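Local coordinates for effector protein HopAB2 (Pseudomonas syringae pv. tomato, PDB 3HGL) that is a secreted effector recognised by tomato Pto through the region given here, eliciting Pto- and Prf-dependent immunity, and suppresses cell-death-based immunity in susceptible plants, at residues His25-Met29 and Ala40-Glu45; Phe49-Phe53 and Ser65-Leu71. All coordinates share one frame. Numbering follows the deposited sequence.

Contact 1. Residues His25-Met29 and Ala40-Glu45; sequences HTRNM and AFSRVE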
ATOM      1  N   HIS A  25      -6.168  -3.271  -7.619  1.00 25.81           N
ATOM      2  CA  HIS A  25      -4.837  -3.457  -8.193  1.00 24.34           C
ATOM      3  C   HIS A  25      -3.779  -3.186  -7.119  1.00 23.40           C
ATOM      4  O   HIS A  25      -2.764  -3.874  -7.039  1.00 22.25           O
ATOM      5  CB  HIS A  25      -4.630  -2.513  -9.388  1.00 23.83           C
ATOM      6  CG  HIS A  25      -3.232  -2.518  -9.936  1.00 25.21           C
ATOM      7  ND1 HIS A  25      -2.244  -1.680  -9.466  1.00 24.92           N
ATOM      8  CD2 HIS A  25      -2.653  -3.279 -10.895  1.00 25.65           C
ATOM      9  CE1 HIS A  25      -1.116  -1.921 -10.111  1.00 25.02           C
ATOM     10  NE2 HIS A  25      -1.337  -2.888 -10.984  1.00 26.38           N
ATOM     11  N   THR A  26      -4.026  -2.187  -6.279  1.00 24.05           N
ATOM     12  CA  THR A  26      -3.070  -1.863  -5.227  1.00 23.55           C
ATOM     13  C   THR A  26      -2.931  -3.049  -4.276  1.00 23.16           C
ATOM     14  O   THR A  26      -1.834  -3.344  -3.810  1.00 21.54           O
ATOM     15  CB  THR A  26      -3.500  -0.610  -4.443  1.00 23.99           C
ATOM     16  OG1 THR A  26      -3.809   0.435  -5.371  1.00 24.00           O
ATOM     17  CG2 THR A  26      -2.368  -0.137  -3.523  1.00 22.13           C
ATOM     18  N   ARG A  27      -4.038  -3.733  -3.989  1.00 23.21           N
ATOM     19  CA  ARG A  27      -3.980  -4.894  -3.103  1.00 23.77           C
ATOM     20  C   ARG A  27      -3.055  -5.957  -3.692  1.00 23.99           C
ATOM     21  O   ARG A  27      -2.261  -6.563  -2.973  1.00 23.18           O
ATOM     22  CB  ARG A  27      -5.369  -5.515  -2.897  1.00 24.60           C
ATOM     23  CG  ARG A  27      -6.341  -4.687  -2.070  1.00 27.92           C
ATOM     24  CD  ARG A  27      -7.586  -5.523  -1.733  1.00 26.81           C
ATOM     25  NE  ARG A  27      -7.239  -6.676  -0.906  1.00 28.65           N
ATOM     26  CZ  ARG A  27      -7.938  -7.807  -0.870  1.00 31.15           C
ATOM     27  NH1 ARG A  27      -9.023  -7.940  -1.616  1.00 30.77           N
ATOM     28  NH2 ARG A  27      -7.554  -8.810  -0.088  1.00 31.26           N
ATOM     29  N   ASN A  28      -3.170  -6.196  -4.996  1.00 26.12           N
ATOM     30  CA  ASN A  28      -2.324  -7.193  -5.659  1.00 27.35           C
ATOM     31  C   ASN A  28      -0.858  -6.833  -5.569  1.00 27.63           C
ATOM     32  O   ASN A  28      -0.015  -7.685  -5.278  1.00 26.40           O
ATOM     33  CB  ASN A  28      -2.669  -7.328  -7.141  1.00 31.67           C
ATOM     34  CG  ASN A  28      -4.061  -7.834  -7.372  1.00 33.45           C
ATOM     35  OD1 ASN A  28      -4.610  -8.562  -6.551  1.00 34.76           O
ATOM     36  ND2 ASN A  28      -4.645  -7.465  -8.512  1.00 36.34           N
HETATM   37  N   MSE A  29      -0.544  -5.572  -5.847  1.00 28.17           N
HETATM   38  CA  MSE A  29       0.844  -5.130  -5.804  1.00 29.17           C
HETATM   39  C   MSE A  29       1.411  -5.177  -4.397  1.00 26.72           C
HETATM   40  O   MSE A  29       2.558  -5.583  -4.206  1.00 24.53           O
HETATM   41  CB  MSE A  29       0.977  -3.711  -6.362  1.00 33.07           C
HETATM   42  CG  MSE A  29       0.911  -3.616  -7.876  1.00 42.05           C
HETATM   43 SE   MSE A  29       2.199  -4.769  -8.737  1.00 53.28          SE
HETATM   44  CE  MSE A  29       1.017  -6.261  -9.039  1.00 52.42           C
ATOM     45  N   ALA A  40       5.302  -3.746  -9.801  1.00 30.43           N
ATOM     46  CA  ALA A  40       5.180  -2.696 -10.802  1.00 29.14           C
ATOM     47  C   ALA A  40       3.999  -1.791 -10.449  1.00 28.56           C
ATOM     48  O   ALA A  40       2.951  -1.808 -11.106  1.00 25.75           O
ATOM     49  CB  ALA A  40       5.002  -3.300 -12.193  1.00 31.10           C
ATOM     50  N   PHE A  41       4.172  -1.009  -9.387  1.00 27.69           N
ATOM     51  CA  PHE A  41       3.143  -0.074  -8.951  1.00 29.19           C
ATOM     52  C   PHE A  41       2.918   0.946 -10.053  1.00 29.65           C
ATOM     53  O   PHE A  41       3.855   1.316 -10.763  1.00 30.15           O
ATOM     54  CB  PHE A  41       3.590   0.656  -7.680  1.00 29.65           C
ATOM     55  CG  PHE A  41       3.564  -0.200  -6.452  1.00 32.43           C
ATOM     56  CD1 PHE A  41       2.355  -0.507  -5.828  1.00 34.58           C
ATOM     57  CD2 PHE A  41       4.739  -0.729  -5.935  1.00 33.69           C
ATOM     58  CE1 PHE A  41       2.320  -1.333  -4.704  1.00 35.16           C
ATOM     59  CE2 PHE A  41       4.715  -1.557  -4.811  1.00 35.74           C
ATOM     60  CZ  PHE A  41       3.501  -1.860  -4.195  1.00 35.97           C
ATOM     61  N   SER A  42       1.680   1.400 -10.202  1.00 30.23           N
ATOM     62  CA  SER A  42       1.379   2.405 -11.214  1.00 31.93           C
ATOM     63  C   SER A  42       2.080   3.699 -10.795  1.00 33.49           C
ATOM     64  O   SER A  42       2.593   3.803  -9.674  1.00 31.33           O
ATOM     65  CB  SER A  42      -0.126   2.648 -11.287  1.00 32.28           C
ATOM     66  OG  SER A  42      -0.579   3.282 -10.101  1.00 33.73           O
ATOM     67  N   ARG A  43       2.102   4.688 -11.682  1.00 34.16           N
ATOM     68  CA  ARG A  43       2.742   5.950 -11.344  1.00 36.39           C
ATOM     69  C   ARG A  43       2.079   6.570 -10.114  1.00 33.86           C
ATOM     70  O   ARG A  43       2.760   7.057  -9.215  1.00 33.07           O
ATOM     71  CB  ARG A  43       2.671   6.921 -12.526  1.00 40.79           C
ATOM     72  CG  ARG A  43       3.483   6.468 -13.730  1.00 47.95           C
ATOM     73  CD  ARG A  43       3.602   7.572 -14.769  1.00 53.62           C
ATOM     74  NE  ARG A  43       4.496   7.188 -15.858  1.00 58.03           N
ATOM     75  CZ  ARG A  43       4.819   7.981 -16.875  1.00 61.04           C
ATOM     76  NH1 ARG A  43       4.322   9.209 -16.946  1.00 62.16           N
ATOM     77  NH2 ARG A  43       5.640   7.545 -17.823  1.00 62.46           N
ATOM     78  N   VAL A  44       0.753   6.543 -10.075  1.00 32.96           N
ATOM     79  CA  VAL A  44       0.021   7.101  -8.943  1.00 33.26           C
ATOM     80  C   VAL A  44       0.349   6.351  -7.647  1.00 31.53           C
ATOM     81  O   VAL A  44       0.653   6.973  -6.625  1.00 31.03           O
ATOM     82  CB  VAL A  44      -1.505   7.057  -9.191  1.00 33.70           C
ATOM     83  CG1 VAL A  44      -2.256   7.425  -7.920  1.00 34.21           C
ATOM     84  CG2 VAL A  44      -1.873   8.032 -10.304  1.00 35.83           C
ATOM     85  N   GLU A  45       0.294   5.021  -7.691  1.00 29.11           N
ATOM     86  CA  GLU A  45       0.586   4.210  -6.511  1.00 29.41           C
ATOM     87  C   GLU A  45       2.014   4.424  -6.023  1.00 29.50           C
ATOM     88  O   GLU A  45       2.255   4.606  -4.830  1.00 28.31           O
ATOM     89  CB  GLU A  45       0.380   2.718  -6.810  1.00 27.33           C
ATOM     90  CG  GLU A  45      -1.032   2.360  -7.262  1.00 28.14           C
ATOM     91  CD  GLU A  45      -1.158   0.926  -7.760  1.00 28.36           C
ATOM     92  OE1 GLU A  45      -0.187   0.415  -8.354  1.00 25.99           O
ATOM     93  OE2 GLU A  45      -2.236   0.320  -7.573  1.00 26.71           O
TER
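A capping box at the start of helix 43-52 is joined here to the first turns of helix 23-35, and Glu45 serves both. Within the box, Glu45 N donates to Ser42 OG (3.1 Å) and Ser42 N donates to Glu45 OE1 (2.8 Å), so the N-terminal turn is closed by both residues and the carboxylate is held with its other oxygen facing the neighbouring helix. His25 is the first to use it: its ring edge meets the acid, and His25 ND1 donates to Glu45 OE2 at 2.8 Å in a nearly straight bond, a His-carboxylate pair. One residue on, Thr26 OG1 donates to the same Glu45 OE2 at 2.7 Å. Asp22 O, in the loop before helix 23-35, is a second acceptor for this hydroxyl, whose single proton must be shared or alternate between the two. Glu45 is buried, and these bonds satisfy its carboxylate on both oxygens. A helical turn beyond His25, Met29, modelled as selenomethionine, meets the lead-in to helix 43-52. It has the largest covered area of the contact, 74 Å². Phe41 sends its CA-to-CB bond away, yet its ring reaches Met29 in a Met-aromatic contact, 5.2 Å from Met29 SE to the ring centroid. On the Ala40 side the selenium comes close to the backbone, with Met29 SE 3.4 Å from Ala40 N.

Contact 2. Residues Phe49-Phe53 and Ser65-Leu71; sequences FRQHF and SELAIEL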
ATOM      1  N   PHE A  49       2.974   5.598  -2.354  1.00 27.98           N
ATOM      2  CA  PHE A  49       3.735   4.724  -1.464  1.00 29.42           C
ATOM      3  C   PHE A  49       5.094   5.291  -1.047  1.00 30.88           C
ATOM      4  O   PHE A  49       5.554   5.041   0.069  1.00 29.89           O
ATOM      5  CB  PHE A  49       3.904   3.339  -2.101  1.00 30.26           C
ATOM      6  CG  PHE A  49       2.691   2.453  -1.942  1.00 32.33           C
ATOM      7  CD1 PHE A  49       2.739   1.329  -1.121  1.00 34.15           C
ATOM      8  CD2 PHE A  49       1.498   2.758  -2.590  1.00 36.23           C
ATOM      9  CE1 PHE A  49       1.616   0.521  -0.946  1.00 35.91           C
ATOM     10  CE2 PHE A  49       0.363   1.955  -2.423  1.00 37.20           C
ATOM     11  CZ  PHE A  49       0.423   0.836  -1.599  1.00 34.95           C
ATOM     12  N   ARG A  50       5.740   6.055  -1.923  1.00 30.93           N
ATOM     13  CA  ARG A  50       7.030   6.631  -1.557  1.00 32.72           C
ATOM     14  C   ARG A  50       6.897   7.616  -0.396  1.00 30.74           C
ATOM     15  O   ARG A  50       7.834   7.800   0.376  1.00 31.23           O
ATOM     16  CB  ARG A  50       7.685   7.306  -2.766  1.00 35.84           C
ATOM     17  CG  ARG A  50       8.419   6.308  -3.653  1.00 42.26           C
ATOM     18  CD  ARG A  50       9.063   6.955  -4.873  1.00 48.21           C
ATOM     19  NE  ARG A  50       9.888   5.993  -5.604  1.00 52.50           N
ATOM     20  CZ  ARG A  50      10.453   6.229  -6.783  1.00 54.68           C
ATOM     21  NH1 ARG A  50      10.285   7.400  -7.382  1.00 56.48           N
ATOM     22  NH2 ARG A  50      11.186   5.289  -7.366  1.00 55.66           N
ATOM     23  N   GLN A  51       5.726   8.233  -0.267  1.00 29.23           N
ATOM     24  CA  GLN A  51       5.470   9.183   0.819  1.00 30.52           C
ATOM     25  C   GLN A  51       5.311   8.479   2.170  1.00 29.46           C
ATOM     26  O   GLN A  51       5.600   9.056   3.223  1.00 30.51           O
ATOM     27  CB  GLN A  51       4.183   9.966   0.540  1.00 29.28           C
ATOM     28  CG  GLN A  51       4.253  10.922  -0.629  1.00 28.48           C
ATOM     29  CD  GLN A  51       2.886  11.451  -1.030  1.00 30.24           C
ATOM     30  OE1 GLN A  51       1.916  11.353  -0.272  1.00 30.25           O
ATOM     31  NE2 GLN A  51       2.805  12.024  -2.226  1.00 28.95           N
ATOM     32  N   HIS A  52       4.855   7.231   2.128  1.00 28.52           N
ATOM     33  CA  HIS A  52       4.590   6.445   3.332  1.00 28.39           C
ATOM     34  C   HIS A  52       5.616   5.364   3.662  1.00 29.34           C
ATOM     35  O   HIS A  52       5.687   4.898   4.795  1.00 29.76           O
ATOM     36  CB  HIS A  52       3.193   5.833   3.203  1.00 26.47           C
ATOM     37  CG  HIS A  52       2.120   6.857   2.999  1.00 24.58           C
ATOM     38  ND1 HIS A  52       1.629   7.629   4.027  1.00 24.89           N
ATOM     39  CD2 HIS A  52       1.503   7.294   1.875  1.00 24.97           C
ATOM     40  CE1 HIS A  52       0.758   8.499   3.549  1.00 26.25           C
ATOM     41  NE2 HIS A  52       0.664   8.317   2.244  1.00 25.96           N
ATOM     42  N   PHE A  53       6.398   4.964   2.668  1.00 30.90           N
ATOM     43  CA  PHE A  53       7.438   3.954   2.846  1.00 33.17           C
ATOM     44  C   PHE A  53       8.688   4.598   2.236  1.00 34.36           C
ATOM     45  O   PHE A  53       9.088   4.276   1.121  1.00 35.67           O
ATOM     46  CB  PHE A  53       7.035   2.670   2.104  1.00 31.08           C
ATOM     47  CG  PHE A  53       5.788   2.015   2.656  1.00 30.80           C
ATOM     48  CD1 PHE A  53       5.846   1.234   3.808  1.00 31.74           C
ATOM     49  CD2 PHE A  53       4.550   2.204   2.042  1.00 30.91           C
ATOM     50  CE1 PHE A  53       4.689   0.652   4.344  1.00 29.75           C
ATOM     51  CE2 PHE A  53       3.387   1.627   2.571  1.00 30.17           C
ATOM     52  CZ  PHE A  53       3.460   0.849   3.723  1.00 28.91           C
ATOM     53  N   SER A  65       6.350  -5.239   8.274  1.00 34.94           N
ATOM     54  CA  SER A  65       6.087  -3.829   8.555  1.00 34.53           C
ATOM     55  C   SER A  65       4.714  -3.655   9.194  1.00 34.26           C
ATOM     56  O   SER A  65       3.706  -4.114   8.652  1.00 32.98           O
ATOM     57  CB  SER A  65       6.141  -3.001   7.272  1.00 33.55           C
ATOM     58  OG  SER A  65       5.554  -1.729   7.495  1.00 32.90           O
ATOM     59  N   GLU A  66       4.672  -2.981  10.338  1.00 33.84           N
ATOM     60  CA  GLU A  66       3.410  -2.760  11.037  1.00 33.38           C
ATOM     61  C   GLU A  66       2.453  -1.948  10.166  1.00 31.45           C
ATOM     62  O   GLU A  66       1.251  -2.212  10.135  1.00 29.37           O
ATOM     63  CB  GLU A  66       3.656  -2.018  12.353  1.00 37.34           C
ATOM     64  CG  GLU A  66       2.487  -2.070  13.328  1.00 43.78           C
ATOM     65  CD  GLU A  66       2.691  -1.157  14.524  1.00 48.00           C
ATOM     66  OE1 GLU A  66       3.809  -1.146  15.080  1.00 51.69           O
ATOM     67  OE2 GLU A  66       1.734  -0.454  14.918  1.00 50.34           O
ATOM     68  N   LEU A  67       2.990  -0.959   9.459  1.00 29.87           N
ATOM     69  CA  LEU A  67       2.164  -0.124   8.596  1.00 28.76           C
ATOM     70  C   LEU A  67       1.632  -0.931   7.412  1.00 26.84           C
ATOM     71  O   LEU A  67       0.455  -0.837   7.072  1.00 27.26           O
ATOM     72  CB  LEU A  67       2.968   1.081   8.090  1.00 29.78           C
ATOM     73  CG  LEU A  67       2.235   2.055   7.158  1.00 30.01           C
ATOM     74  CD1 LEU A  67       0.989   2.609   7.853  1.00 30.27           C
ATOM     75  CD2 LEU A  67       3.175   3.196   6.772  1.00 32.65           C
ATOM     76  N   ALA A  68       2.504  -1.721   6.791  1.00 26.46           N
ATOM     77  CA  ALA A  68       2.112  -2.549   5.646  1.00 26.92           C
ATOM     78  C   ALA A  68       1.006  -3.528   6.047  1.00 27.16           C
ATOM     79  O   ALA A  68       0.029  -3.714   5.317  1.00 25.92           O
ATOM     80  CB  ALA A  68       3.318  -3.319   5.118  1.00 27.04           C
ATOM     81  N   ILE A  69       1.172  -4.159   7.206  1.00 26.96           N
ATOM     82  CA  ILE A  69       0.183  -5.108   7.704  1.00 27.28           C
ATOM     83  C   ILE A  69      -1.174  -4.430   7.875  1.00 27.18           C
ATOM     84  O   ILE A  69      -2.194  -4.965   7.448  1.00 25.75           O
ATOM     85  CB  ILE A  69       0.646  -5.720   9.052  1.00 29.60           C
ATOM     86  CG1 ILE A  69       1.862  -6.624   8.807  1.00 28.98           C
ATOM     87  CG2 ILE A  69      -0.500  -6.511   9.706  1.00 31.42           C
ATOM     88  CD1 ILE A  69       2.511  -7.153  10.076  1.00 33.48           C
ATOM     89  N   GLU A  70      -1.188  -3.251   8.493  1.00 26.51           N
ATOM     90  CA  GLU A  70      -2.438  -2.521   8.690  1.00 27.05           C
ATOM     91  C   GLU A  70      -3.003  -2.056   7.351  1.00 26.42           C
ATOM     92  O   GLU A  70      -4.216  -2.049   7.142  1.00 26.62           O
ATOM     93  CB  GLU A  70      -2.218  -1.310   9.604  1.00 30.40           C
ATOM     94  CG  GLU A  70      -1.882  -1.667  11.046  1.00 34.68           C
ATOM     95  CD  GLU A  70      -2.915  -2.592  11.680  1.00 36.34           C
ATOM     96  OE1 GLU A  70      -4.123  -2.423  11.416  1.00 35.98           O
ATOM     97  OE2 GLU A  70      -2.515  -3.484  12.455  1.00 39.05           O
ATOM     98  N   LEU A  71      -2.116  -1.664   6.442  1.00 26.91           N
ATOM     99  CA  LEU A  71      -2.546  -1.215   5.120  1.00 25.08           C
ATOM    100  C   LEU A  71      -3.199  -2.370   4.368  1.00 24.50           C
ATOM    101  O   LEU A  71      -4.198  -2.187   3.683  1.00 25.22           O
ATOM    102  CB  LEU A  71      -1.357  -0.690   4.317  1.00 24.31           C
ATOM    103  CG  LEU A  71      -1.690  -0.198   2.900  1.00 23.95           C
ATOM    104  CD1 LEU A  71      -2.794   0.853   2.953  1.00 22.92           C
ATOM    105  CD2 LEU A  71      -0.432   0.387   2.259  1.00 23.58           C
TER
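This is a partly buried apolar helix-to-helix contact near the centre of the small helical bundle, formed between the C-terminal part of helix 43-52, with the Phe53 that follows, and the first two turns of helix 66-80. Phe53 is central: its CE1 lies 3.8 Å from Leu67 CD2 and 4.3 Å from Ala68 CB, while its CE2 is 4.0 Å from Leu71 CD2. Leu71 CD2 is shared with the second ring, lying 3.8 Å from Phe49 CE1. Leu67 and Leu71, four residues apart, thus lie on one helix face, Leu67 against Phe53 and Leu71 against both rings; Ile61 also packs against both rings. Leu67 CD2 further touches the backbone at His52 O, 3.6 Å away, whereas His52 NE2 is hydrogen-bonded to Gln15 OE1 of helix 5-18. Ser65 borders the Phe53 ring edge, but its OG is the N-cap acceptor for Ala68 N at 3.1 Å. With no hydrogen bond across the two segments, their association rests on burial of aromatic and aliphatic side chains.

In the fold
From the N terminus, helix 5-18 leads through a turn into helix 23-35, which contact 1 ties to the start of helix 43-52, closing a loop of ten intervening residues. The chain then runs along helix 43-52 to its far end, where contact 2 begins; this closes a second loop of eleven residues, including helix 56-59, by bringing in helix 66-80. The two closures follow in series, neither enclosing nor crossing the other, with centres about 13 Å apart. Helix 43-52 is common to both, and Phe49 bridges them: its ring stacks with Phe41, and its CZ lies 3.5 Å from Thr26 CG2. Contact 1, mixed polar and apolar, and the apolar contact 2 thus lie on opposite sides of the chain's centre, linked through Phe49.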